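Local coordinates for NADPH-flavin oxidoreductase (Vibrio parahaemolyticus serotype O3:K6, PDB 5UU6), which binds flavin mononucleotide and probably uses NADPH to reduce flavins and nitro compounds, at residues 151-156 with 232-237; 57-62 with 143-148; 8-13 with 121-126. All coordinates share one frame; numbering follows the deposited sequence. Where two conformers were deposited one is given.

Interaction 1: 151-156 with 232-237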
ATOM      1  N   ASN A 151      14.672  -6.230 -12.478  1.00 15.70           N
ATOM      2  CA  ASN A 151      14.458  -5.209 -11.445  1.00 17.81           C
ATOM      3  C   ASN A 151      13.032  -4.676 -11.417  1.00 17.80           C
ATOM      4  O   ASN A 151      12.780  -3.636 -10.811  1.00 23.25           O
ATOM      5  CB  ASN A 151      15.435  -4.021 -11.588  1.00 22.11           C
ATOM      6  CG  ASN A 151      16.857  -4.358 -11.150  1.00 25.08           C
ATOM      7  OD1 ASN A 151      17.198  -5.517 -10.905  1.00 20.55           O
ATOM      8  ND2 ASN A 151      17.690  -3.327 -11.024  1.00 30.76           N
ATOM      9  N   THR A 152      12.089  -5.342 -12.079  1.00 14.69           N
ATOM     10  CA  THR A 152      10.667  -5.019 -11.976  1.00 13.96           C
ATOM     11  C   THR A 152       9.908  -6.316 -11.709  1.00 16.81           C
ATOM     12  O   THR A 152      10.395  -7.406 -12.024  1.00 18.39           O
ATOM     13  CB  THR A 152      10.120  -4.350 -13.252  1.00 17.75           C
ATOM     14  OG1 THR A 152      10.135  -5.301 -14.329  1.00 23.62           O
ATOM     15  CG2 THR A 152      10.985  -3.214 -13.661  1.00 18.54           C
ATOM     16  N   ALA A 153       8.708  -6.197 -11.137  1.00 14.90           N
ATOM     17  CA  ALA A 153       7.890  -7.366 -10.808  1.00 14.40           C
ATOM     18  C   ALA A 153       6.432  -6.949 -10.677  1.00 14.96           C
ATOM     19  O   ALA A 153       6.151  -5.920 -10.077  1.00 19.74           O
ATOM     20  CB  ALA A 153       8.339  -8.026  -9.499  1.00 13.59           C
ATOM     21  N   ILE A 154       5.499  -7.750 -11.219  1.00 13.45           N
ATOM     22  CA  ILE A 154       4.083  -7.419 -11.011  1.00 15.21           C
ATOM     23  C   ILE A 154       3.731  -7.696  -9.559  1.00 14.43           C
ATOM     24  O   ILE A 154       4.330  -8.548  -8.903  1.00 15.11           O
ATOM     25  CB  ILE A 154       3.124  -8.199 -11.931  1.00 19.22           C
ATOM     26  CG1 ILE A 154       3.225  -9.682 -11.597  1.00 21.82           C
ATOM     27  CG2 ILE A 154       3.417  -7.914 -13.420  1.00 24.20           C
ATOM     28  CD1 ILE A 154       1.882 -10.368 -11.359  1.00 20.98           C
ATOM     29  N   LEU A 155       2.790  -6.927  -9.038  1.00 10.46           N
ATOM     30  CA  LEU A 155       2.227  -7.124  -7.706  1.00 10.26           C
ATOM     31  C   LEU A 155       0.736  -7.392  -7.761  1.00 15.53           C
ATOM     32  O   LEU A 155       0.275  -8.363  -7.155  1.00 15.42           O
ATOM     33  CB  LEU A 155       2.468  -5.884  -6.840  1.00 10.63           C
ATOM     34  CG  LEU A 155       3.900  -5.673  -6.417  1.00 20.05           C
ATOM     35  CD1 LEU A 155       3.905  -4.496  -5.435  1.00 24.98           C
ATOM     36  CD2 LEU A 155       4.481  -6.967  -5.791  1.00 23.11           C
ATOM     37  N   PHE A 156      -0.045  -6.548  -8.454  1.00 12.61           N
ATOM     38  CA  PHE A 156      -1.485  -6.801  -8.569  1.00 10.68           C
ATOM     39  C   PHE A 156      -2.036  -5.943  -9.695  1.00 13.92           C
ATOM     40  O   PHE A 156      -1.418  -4.964 -10.141  1.00 13.02           O
ATOM     41  CB  PHE A 156      -2.233  -6.480  -7.258  1.00 10.49           C
ATOM     42  CG  PHE A 156      -1.986  -5.078  -6.782  1.00 12.63           C
ATOM     43  CD1 PHE A 156      -2.765  -4.024  -7.258  1.00 13.60           C
ATOM     44  CD2 PHE A 156      -0.913  -4.792  -5.933  1.00 13.86           C
ATOM     45  CE1 PHE A 156      -2.498  -2.692  -6.863  1.00 10.25           C
ATOM     46  CE2 PHE A 156      -0.641  -3.453  -5.529  1.00 11.14           C
ATOM     47  CZ  PHE A 156      -1.443  -2.411  -6.003  1.00 11.08           C
ATOM     48  N   LEU A 232       8.546 -16.171  -4.106  1.00 16.00           N
ATOM     49  CA  LEU A 232       9.954 -15.838  -3.876  1.00 15.88           C
ATOM     50  C   LEU A 232      10.835 -16.175  -5.083  1.00 17.46           C
ATOM     51  O   LEU A 232      11.597 -15.291  -5.523  1.00 15.63           O
ATOM     52  CB  LEU A 232      10.483 -16.502  -2.601  1.00 14.01           C
ATOM     53  CG  LEU A 232      11.918 -16.131  -2.211  1.00 14.70           C
ATOM     54  CD1 LEU A 232      12.051 -14.593  -1.999  1.00 12.67           C
ATOM     55  CD2 LEU A 232      12.361 -16.924  -0.926  1.00 17.86           C
ATOM     56  N   PRO A 233      10.787 -17.387  -5.670  1.00 17.57           N
ATOM     57  CA  PRO A 233      11.522 -17.602  -6.936  1.00 15.85           C
ATOM     58  C   PRO A 233      11.153 -16.609  -8.030  1.00 15.87           C
ATOM     59  O   PRO A 233      12.033 -16.207  -8.797  1.00 14.82           O
ATOM     60  CB  PRO A 233      11.126 -19.038  -7.350  1.00 19.97           C
ATOM     61  CG  PRO A 233      10.748 -19.723  -6.051  1.00 21.70           C
ATOM     62  CD  PRO A 233      10.091 -18.612  -5.222  1.00 15.78           C
ATOM     63  N   TYR A 234       9.870 -16.248  -8.164  1.00 13.80           N
ATOM     64  CA  TYR A 234       9.483 -15.237  -9.144  1.00 15.33           C
ATOM     65  C   TYR A 234      10.290 -13.951  -8.926  1.00 13.57           C
ATOM     66  O   TYR A 234      11.005 -13.478  -9.826  1.00 15.38           O
ATOM     67  CB  TYR A 234       7.971 -14.944  -9.056  1.00 14.19           C
ATOM     68  CG  TYR A 234       7.596 -13.725  -9.888  1.00 17.29           C
ATOM     69  CD1 TYR A 234       7.865 -13.670 -11.269  1.00 15.22           C
ATOM     70  CD2 TYR A 234       7.081 -12.586  -9.282  1.00 18.69           C
ATOM     71  CE1 TYR A 234       7.554 -12.514 -12.022  1.00 13.98           C
ATOM     72  CE2 TYR A 234       6.773 -11.416 -10.041  1.00 11.10           C
ATOM     73  CZ  TYR A 234       7.036 -11.389 -11.377  1.00 14.62           C
ATOM     74  OH  TYR A 234       6.737 -10.224 -12.067  1.00 17.41           O
ATOM     75  N   LEU A 235      10.203 -13.394  -7.713  1.00 12.14           N
ATOM     76  CA  LEU A 235      10.912 -12.161  -7.376  1.00 14.76           C
ATOM     77  C   LEU A 235      12.419 -12.315  -7.571  1.00 17.41           C
ATOM     78  O   LEU A 235      13.076 -11.451  -8.166  1.00 13.38           O
ATOM     79  CB  LEU A 235      10.585 -11.760  -5.927  1.00 11.13           C
ATOM     80  CG  LEU A 235       9.131 -11.360  -5.581  1.00 16.28           C
ATOM     81  CD1 LEU A 235       8.974 -11.142  -4.062  1.00 17.75           C
ATOM     82  CD2 LEU A 235       8.640 -10.106  -6.307  1.00 14.74           C
ATOM     83  N   ASN A 236      12.995 -13.419  -7.069  1.00 12.87           N
ATOM     84  CA  ASN A 236      14.426 -13.609  -7.213  1.00 15.42           C
ATOM     85  C   ASN A 236      14.829 -13.667  -8.672  1.00 16.69           C
ATOM     86  O   ASN A 236      15.833 -13.069  -9.054  1.00 17.26           O
ATOM     87  CB  ASN A 236      14.871 -14.871  -6.463  1.00 18.00           C
ATOM     88  CG  ASN A 236      14.757 -14.702  -4.962  1.00 22.25           C
ATOM     89  OD1 ASN A 236      14.572 -13.564  -4.460  1.00 21.08           O
ATOM     90  ND2 ASN A 236      14.840 -15.807  -4.230  1.00 15.30           N
ATOM     91  N   GLY A 237      14.019 -14.313  -9.521  1.00 20.56           N
ATOM     92  CA  GLY A 237      14.317 -14.333 -10.953  1.00 24.64           C
ATOM     93  C   GLY A 237      14.318 -12.963 -11.619  1.00 23.80           C
ATOM     94  O   GLY A 237      14.930 -12.805 -12.677  1.00 20.12           O
TER
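Tyr-234 reaches from helix 231-237 to strand 152-161, and its hydroxyl is the polar link between them. The backbone N of Ile-154 donates to Tyr-234 OH at 2.9 Å with an N-H...O angle of 154°, arriving at the edge of the ring and in its plane. The same OH is also hydrogen-bonded to Asp-143, which gives this buried oxygen two partners. The hydroxyl also lies 3.3 Å from Ala-153 CA.

The rest is apolar. Ala-153 CB, directed at the helix, meets both Tyr-234 CE2 and Leu-235 CD2 at 3.8 Å, so one methyl serves two consecutive helix residues. Ile-154 turns CG1 between its backbone N and carbonyl carbon (chi1 64°), which brings CG1 to 3.6 Å from Tyr-234 OH; the two side chains cross at about a right angle.

The axes of segments 152-156 and 232-237 approach to 8.6 Å and run roughly antiparallel, at 148°. On the strand's flank, Ala-153 and Leu-155 bond through their backbones to strand 78-85, where Leu-155 and Phe-156 form a classic beta bulge opposite Phe-82. Leu-235 also rests on Met-104 of helix 101-124, which packs on the same strand through Ser-111 and Ala-115.

Interaction 2: 57-62 with 143-148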
ATOM      1  N   ILE A  57      -6.888  -6.173 -26.496  1.00 35.02           N
ATOM      2  CA  ILE A  57      -7.919  -7.095 -26.024  1.00 32.01           C
ATOM      3  C   ILE A  57      -7.401  -8.540 -25.933  1.00 30.12           C
ATOM      4  O   ILE A  57      -7.862  -9.311 -25.082  1.00 24.61           O
ATOM      5  CB  ILE A  57      -9.179  -6.979 -26.906  1.00 40.50           C
ATOM      6  CG1 ILE A  57      -8.884  -7.340 -28.348  1.00 47.36           C
ATOM      7  CG2 ILE A  57      -9.732  -5.539 -26.899  1.00 40.85           C
ATOM      8  CD1 ILE A  57     -10.066  -7.010 -29.277  1.00 53.41           C
ATOM      9  N   GLU A  58      -6.462  -8.946 -26.790  1.00 25.38           N
ATOM     10  CA  GLU A  58      -5.896 -10.291 -26.637  1.00 31.86           C
ATOM     11  C   GLU A  58      -5.106 -10.426 -25.332  1.00 29.98           C
ATOM     12  O   GLU A  58      -5.174 -11.464 -24.662  1.00 29.44           O
ATOM     13  CB  GLU A  58      -5.013 -10.641 -27.832  1.00 30.10           C
ATOM     14  N   LYS A  59      -4.319  -9.405 -24.966  1.00 28.97           N
ATOM     15  CA  LYS A  59      -3.628  -9.449 -23.675  1.00 28.69           C
ATOM     16  C   LYS A  59      -4.621  -9.412 -22.525  1.00 22.49           C
ATOM     17  O   LYS A  59      -4.428 -10.076 -21.506  1.00 25.62           O
ATOM     18  CB  LYS A  59      -2.629  -8.298 -23.546  1.00 27.20           C
ATOM     19  CG  LYS A  59      -1.462  -8.356 -24.511  1.00 31.59           C
ATOM     20  CD  LYS A  59      -0.473  -7.267 -24.137  1.00 28.74           C
ATOM     21  CE  LYS A  59       0.901  -7.531 -24.676  1.00 34.62           C
ATOM     22  NZ  LYS A  59       1.922  -6.919 -23.799  1.00 38.25           N
ATOM     23  N   ARG A  60      -5.677  -8.618 -22.658  1.00 25.76           N
ATOM     24  CA  ARG A  60      -6.736  -8.630 -21.663  1.00 19.78           C
ATOM     25  C   ARG A  60      -7.291 -10.038 -21.474  1.00 20.15           C
ATOM     26  O   ARG A  60      -7.457 -10.503 -20.341  1.00 19.31           O
ATOM     27  CB  ARG A  60      -7.838  -7.643 -22.086  1.00 20.39           C
ATOM     28  CG  ARG A  60      -8.574  -7.039 -20.918  1.00 29.24           C
ATOM     29  CD  ARG A  60      -7.712  -6.097 -20.039  1.00 22.82           C
ATOM     30  NE  ARG A  60      -7.981  -4.684 -20.369  1.00 20.05           N
ATOM     31  CZ  ARG A  60      -9.157  -4.081 -20.185  1.00 23.78           C
ATOM     32  NH1 ARG A  60     -10.182  -4.737 -19.638  1.00 18.36           N
ATOM     33  NH2 ARG A  60      -9.299  -2.806 -20.527  1.00 25.54           N
ATOM     34  N   SER A  61      -7.539 -10.748 -22.576  1.00 21.54           N
ATOM     35  CA  SER A  61      -8.009 -12.127 -22.489  1.00 22.11           C
ATOM     36  C   SER A  61      -7.008 -13.008 -21.755  1.00 21.44           C
ATOM     37  O   SER A  61      -7.375 -13.792 -20.873  1.00 25.84           O
ATOM     38  CB  SER A  61      -8.246 -12.690 -23.893  1.00 23.85           C
ATOM     39  OG  SER A  61      -9.048 -13.822 -23.774  1.00 39.47           O
ATOM     40  N   GLN A  62      -5.738 -12.921 -22.149  0.53 21.43           N
ATOM     41  CA  GLN A  62      -4.695 -13.711 -21.502  0.53 20.93           C
ATOM     42  C   GLN A  62      -4.622 -13.393 -20.017  0.53 20.18           C
ATOM     43  O   GLN A  62      -4.558 -14.301 -19.177  0.53 19.12           O
ATOM     44  CB  GLN A  62      -3.353 -13.441 -22.175  0.53 21.24           C
ATOM     45  CG  GLN A  62      -3.197 -14.179 -23.494  0.53 27.62           C
ATOM     46  CD  GLN A  62      -3.094 -15.683 -23.283  0.53 28.53           C
ATOM     47  OE1 GLN A  62      -2.041 -16.196 -22.889  0.53 28.77           O
ATOM     48  NE2 GLN A  62      -4.197 -16.397 -23.527  0.53 24.16           N
ATOM     49  N   ASP A 143       4.355 -11.529 -16.169  1.00 15.89           N
ATOM     50  CA  ASP A 143       5.603 -10.806 -16.367  1.00 16.16           C
ATOM     51  C   ASP A 143       6.082 -10.895 -17.814  1.00 22.02           C
ATOM     52  O   ASP A 143       6.414  -9.878 -18.439  1.00 25.78           O
ATOM     53  CB  ASP A 143       6.628 -11.394 -15.372  1.00 19.21           C
ATOM     54  CG  ASP A 143       7.888 -10.558 -15.237  1.00 19.51           C
ATOM     55  OD1 ASP A 143       8.678 -10.579 -16.190  1.00 20.10           O
ATOM     56  OD2 ASP A 143       8.083  -9.880 -14.179  1.00 17.62           O
ATOM     57  N   GLU A 144       6.138 -12.112 -18.372  1.00 19.28           N
ATOM     58  CA  GLU A 144       6.604 -12.246 -19.748  1.00 19.68           C
ATOM     59  C   GLU A 144       5.624 -11.583 -20.711  1.00 33.75           C
ATOM     60  O   GLU A 144       6.033 -10.978 -21.706  1.00 20.92           O
ATOM     61  CB  GLU A 144       6.809 -13.732 -20.102  1.00 21.09           C
ATOM     62  CG  GLU A 144       7.857 -14.417 -19.195  1.00 33.32           C
ATOM     63  CD  GLU A 144       7.851 -15.949 -19.243  1.00 41.20           C
ATOM     64  OE1 GLU A 144       8.654 -16.567 -18.497  1.00 39.34           O
ATOM     65  OE2 GLU A 144       7.058 -16.535 -20.029  1.00 47.78           O
ATOM     66  N   LEU A 145       4.325 -11.683 -20.430  1.00 19.41           N
ATOM     67  CA  LEU A 145       3.336 -11.107 -21.331  1.00 21.41           C
ATOM     68  C   LEU A 145       3.460  -9.582 -21.404  1.00 20.83           C
ATOM     69  O   LEU A 145       3.242  -8.994 -22.462  1.00 21.91           O
ATOM     70  CB  LEU A 145       1.930 -11.528 -20.866  1.00 25.26           C
ATOM     71  CG  LEU A 145       0.743 -10.954 -21.647  1.00 27.16           C
ATOM     72  CD1 LEU A 145       0.559 -11.621 -23.067  1.00 30.43           C
ATOM     73  CD2 LEU A 145      -0.541 -10.949 -20.862  1.00 22.27           C
ATOM     74  N   LEU A 146       3.833  -8.925 -20.303  1.00 21.24           N
ATOM     75  CA  LEU A 146       3.933  -7.469 -20.286  1.00 21.80           C
ATOM     76  C   LEU A 146       5.335  -6.976 -20.607  1.00 22.65           C
ATOM     77  O   LEU A 146       5.569  -5.764 -20.542  1.00 19.83           O
ATOM     78  CB  LEU A 146       3.503  -6.909 -18.927  1.00 13.91           C
ATOM     79  CG  LEU A 146       2.077  -7.263 -18.493  1.00 23.53           C
ATOM     80  CD1 LEU A 146       1.764  -6.699 -17.117  1.00 20.03           C
ATOM     81  CD2 LEU A 146       1.024  -6.814 -19.493  1.00 19.44           C
ATOM     82  N   GLY A 147       6.257  -7.883 -20.930  1.00 25.16           N
ATOM     83  CA  GLY A 147       7.620  -7.528 -21.303  1.00 22.61           C
ATOM     84  C   GLY A 147       8.418  -6.844 -20.212  1.00 26.90           C
ATOM     85  O   GLY A 147       9.190  -5.919 -20.503  1.00 22.62           O
ATOM     86  N   LEU A 148       8.251  -7.283 -18.931  1.00 20.68           N
ATOM     87  CA  LEU A 148       8.958  -6.554 -17.878  1.00 25.18           C
ATOM     88  C   LEU A 148      10.449  -6.898 -17.885  1.00 27.31           C
ATOM     89  O   LEU A 148      10.815  -8.071 -18.016  1.00 26.33           O
ATOM     90  CB  LEU A 148       8.373  -6.877 -16.514  1.00 21.00           C
ATOM     91  CG  LEU A 148       6.873  -6.652 -16.376  1.00 21.44           C
ATOM     92  CD1 LEU A 148       6.504  -7.024 -14.961  1.00 24.58           C
ATOM     93  CD2 LEU A 148       6.559  -5.187 -16.659  1.00 15.23           C
TER
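A Schellman motif closes helix 139-145, and it is at this C-terminal end that Leu-145 and Leu-146 meet Lys-59 and Gln-62 of helix 57-66. The evidence for the motif is the positive phi of Gly-147 together with two backbone bonds into the last turn: Gly-147 N to Glu-144 O and Leu-148 N to Asp-143 O, each 3.2 Å.

The polar part of the contact is a single hydrogen bond. Lys-59 NZ donates to Leu-145 O at 2.8 Å, with a C=O...N angle of 148° and the nitrogen tilted 24° from the carbonyl plane. Lys-59 reaches it because its chain is extended beyond CG, spanning the gap between the helices; CE comes along as well, 3.5 Å from Leu-145 O. The ammonium group is shared across the dimer, since it also bonds the backbone O of Asn-182 of the second subunit. A positive group at the negative end of a helix dipole would be expected to gain some electrostatic stabilisation.

Apolar packing accompanies this bond. Leu-145 holds CG anti to its own N (chi1 177°), which sends the two methyls towards helix 57-66. CD1 lies 4.1 Å from Lys-59 CG and CD2 4.0 Å from Gln-62 CB, so the leucine meets residues one helical turn apart. Lys-59 and Leu-145 run past each other in opposite directions, the lysine going to the carbonyl while the leucine goes to the helix. Leu-146 adds a looser contact, its CA being 4.1 Å from Lys-59 NZ, and it too packs on Asn-182 of the second subunit.

This is a Schellman-terminated helix whose last-turn carbonyl is gripped by a lysine from another helix, set at the intertwined dimer interface characteristic of the nitroreductase fold.

Interaction 3: 8-13 with 121-126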
ATOM      1  N   ILE A   8     -14.551  11.241   2.921  1.00 17.89           N
ATOM      2  CA  ILE A   8     -14.950  10.240   3.910  1.00 21.65           C
ATOM      3  C   ILE A   8     -16.121   9.407   3.396  1.00 22.27           C
ATOM      4  O   ILE A   8     -16.179   8.178   3.581  1.00 20.85           O
ATOM      5  CB  ILE A   8     -15.329  10.936   5.227  1.00 17.96           C
ATOM      6  CG1 ILE A   8     -14.197  11.841   5.713  1.00 26.21           C
ATOM      7  CG2 ILE A   8     -15.704   9.918   6.271  1.00 22.28           C
ATOM      8  CD1 ILE A   8     -12.988  11.114   6.047  1.00 21.44           C
ATOM      9  N   GLN A   9     -17.108  10.071   2.814  1.00 19.08           N
ATOM     10  CA  GLN A   9     -18.242   9.328   2.287  1.00 20.19           C
ATOM     11  C   GLN A   9     -17.789   8.327   1.219  1.00 19.22           C
ATOM     12  O   GLN A   9     -18.207   7.167   1.236  1.00 22.72           O
ATOM     13  CB  GLN A   9     -19.278  10.309   1.747  1.00 21.52           C
ATOM     14  CG  GLN A   9     -20.443   9.631   1.041  1.00 35.54           C
ATOM     15  CD  GLN A   9     -21.296  10.623   0.247  1.00 46.16           C
ATOM     16  OE1 GLN A   9     -20.851  11.722  -0.090  1.00 46.71           O
ATOM     17  NE2 GLN A   9     -22.531  10.232  -0.052  1.00 55.53           N
ATOM     18  N   THR A  10     -16.878   8.729   0.332  1.00 22.01           N
ATOM     19  CA  THR A  10     -16.356   7.790  -0.669  1.00 21.83           C
ATOM     20  C   THR A  10     -15.602   6.626  -0.008  1.00 24.64           C
ATOM     21  O   THR A  10     -15.781   5.454  -0.381  1.00 16.63           O
ATOM     22  CB  THR A  10     -15.458   8.554  -1.653  1.00 23.51           C
ATOM     23  OG1 THR A  10     -16.244   9.560  -2.307  1.00 24.72           O
ATOM     24  CG2 THR A  10     -14.815   7.613  -2.723  1.00 19.99           C
ATOM     25  N   ILE A  11     -14.750   6.933   0.975  1.00 15.85           N
ATOM     26  CA  ILE A  11     -13.940   5.894   1.601  1.00 15.29           C
ATOM     27  C   ILE A  11     -14.834   4.851   2.264  1.00 25.27           C
ATOM     28  O   ILE A  11     -14.667   3.650   2.044  1.00 16.67           O
ATOM     29  CB  ILE A  11     -12.939   6.503   2.599  1.00 14.60           C
ATOM     30  CG1 ILE A  11     -11.933   7.423   1.868  1.00 17.21           C
ATOM     31  CG2 ILE A  11     -12.168   5.410   3.362  1.00 15.89           C
ATOM     32  CD1 ILE A  11     -11.041   8.277   2.795  1.00 13.05           C
ATOM     33  N   LEU A  12     -15.795   5.294   3.080  1.00 17.56           N
ATOM     34  CA  LEU A  12     -16.666   4.389   3.812  1.00 22.43           C
ATOM     35  C   LEU A  12     -17.667   3.682   2.909  1.00 25.39           C
ATOM     36  O   LEU A  12     -18.101   2.577   3.238  1.00 30.70           O
ATOM     37  CB  LEU A  12     -17.412   5.147   4.921  1.00 22.08           C
ATOM     38  CG  LEU A  12     -16.539   5.829   5.969  1.00 26.79           C
ATOM     39  CD1 LEU A  12     -17.433   6.452   7.036  1.00 27.28           C
ATOM     40  CD2 LEU A  12     -15.533   4.852   6.595  1.00 25.28           C
ATOM     41  N   GLY A  13     -18.018   4.268   1.772  1.00 25.48           N
ATOM     42  CA  GLY A  13     -18.941   3.655   0.835  1.00 27.71           C
ATOM     43  C   GLY A  13     -18.297   2.687  -0.131  1.00 26.16           C
ATOM     44  O   GLY A  13     -18.926   2.275  -1.111  1.00 26.42           O
ATOM     45  N   ALA A 121      -9.901   7.882  -6.250  1.00 12.61           N
ATOM     46  CA  ALA A 121     -10.209   8.894  -7.236  1.00 17.54           C
ATOM     47  C   ALA A 121     -11.316   8.391  -8.163  1.00 15.52           C
ATOM     48  O   ALA A 121     -12.306   9.082  -8.400  1.00 18.07           O
ATOM     49  CB  ALA A 121      -8.945   9.265  -8.012  1.00 12.34           C
ATOM     50  N   ALA A 122     -11.176   7.168  -8.655  1.00 14.41           N
ATOM     51  CA  ALA A 122     -12.206   6.600  -9.515  1.00 15.12           C
ATOM     52  C   ALA A 122     -13.545   6.552  -8.794  1.00 13.68           C
ATOM     53  O   ALA A 122     -14.572   7.005  -9.329  1.00 14.73           O
ATOM     54  CB  ALA A 122     -11.797   5.202  -9.971  1.00 13.00           C
ATOM     55  N   GLU A 123     -13.550   6.021  -7.566  1.00 13.96           N
ATOM     56  CA  GLU A 123     -14.813   5.875  -6.842  1.00 18.75           C
ATOM     57  C   GLU A 123     -15.454   7.229  -6.583  1.00 19.42           C
ATOM     58  O   GLU A 123     -16.679   7.349  -6.576  1.00 17.40           O
ATOM     59  CB  GLU A 123     -14.594   5.110  -5.534  1.00 23.10           C
ATOM     60  CG  GLU A 123     -14.331   3.608  -5.746  1.00 23.86           C
ATOM     61  CD  GLU A 123     -13.880   2.889  -4.487  1.00 24.40           C
ATOM     62  OE1 GLU A 123     -14.038   1.641  -4.427  1.00 25.92           O
ATOM     63  OE2 GLU A 123     -13.366   3.563  -3.557  1.00 28.02           O
ATOM     64  N   SER A 124     -14.650   8.269  -6.394  1.00 21.71           N
ATOM     65  CA  SER A 124     -15.226   9.581  -6.150  1.00 23.03           C
ATOM     66  C   SER A 124     -16.009  10.096  -7.360  1.00 20.77           C
ATOM     67  O   SER A 124     -16.915  10.924  -7.194  1.00 23.33           O
ATOM     68  CB  SER A 124     -14.116  10.558  -5.753  1.00 23.19           C
ATOM     69  OG  SER A 124     -13.510  11.091  -6.901  1.00 20.90           O
HETATM   70  N   MSE A 125     -15.693   9.603  -8.561  1.00 25.96           N
HETATM   71  CA  MSE A 125     -16.357   9.971  -9.817  1.00 22.81           C
HETATM   72  C   MSE A 125     -17.562   9.091 -10.129  1.00 25.48           C
HETATM   73  O   MSE A 125     -18.178   9.229 -11.191  1.00 23.82           O
HETATM   74  CB  MSE A 125     -15.374   9.889 -10.992  1.00 22.89           C
HETATM   75  CG  MSE A 125     -14.236  10.909 -10.887  1.00 32.21           C
HETATM   76 SE   MSE A 125     -12.730  10.605 -12.120  0.52 44.43          SE
HETATM   77  CE  MSE A 125     -12.705  12.432 -12.694  1.00 43.07           C
ATOM     78  N   GLY A 126     -17.923   8.206  -9.210  1.00 21.98           N
ATOM     79  CA  GLY A 126     -18.971   7.255  -9.504  1.00 22.09           C
ATOM     80  C   GLY A 126     -18.521   6.016 -10.265  1.00 25.24           C
ATOM     81  O   GLY A 126     -19.374   5.202 -10.641  1.00 28.04           O
TER
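Thr-10 of helix 6-12 lies against Glu-123 and Ser-124 near the end of helix 101-124, with the CA atoms of Thr-10 and Ser-124 only 5.9 Å apart. The small side chains of Thr-10 and Ser-124 are consistent with so close an approach.

The conformation of Thr-10 divides its two branches. With chi1 at -61°, OG1 sits beside the backbone N and bonds back to Ser-6 O within its own helix. CG2 is left anti to that N and faces the other helix, 3.7 Å from Ser-124 N and 3.8 Å from Glu-123 CB. The methyl therefore makes the interhelical contact, and OG1 adds an approach of 4.0 Å to Ser-124 CA.

Ser-124 turns its hydroxyl away from Thr-10: OG lies between the backbone N and the carbonyl carbon (chi1 85°), pointing back along its own helix. There it donates to Ala-121 O at 2.8 Å, with a C=O...O angle of 131°, and it also pairs with Asn-5 ND2 of the second subunit. Glu-123 passes Thr-10 at a slant and then continues as an extended chain, whose OE1 hydrogen-bonds ND1 of the FMN-binding His-14.

Just beyond, Gly-126, with positive phi, ends helix 101-124 in a Schellman motif. The pattern is that of two helix ends packed at the dimer interface of a nitroreductase, with Glu-123 as a second-shell residue that probably steadies His-14 in the flavin site.

Overall arrangement
Along the chain the segments of interactions 3 and 2 alternate, 8-13, 57-62, 121-126 and 143-148, and interaction 1 follows both. Interactions 1 and 2 are neighbours, with centres 16 Å apart: helix 139-145 is followed, after a short loop, by strand 152-161, and Ile-154 CG2 packs on Leu-148 CD1 at 3.6 Å. Interaction 3 stands apart, its centre about 30 Å from the other two and its nearest atoms about 13 Å away, beyond the chain's centre from interaction 1. Interaction 1 bears on the other part of helix 101-124 through Leu-235. All three contacts touch the second subunit, so each intrachain contact lies beside the dimer interface.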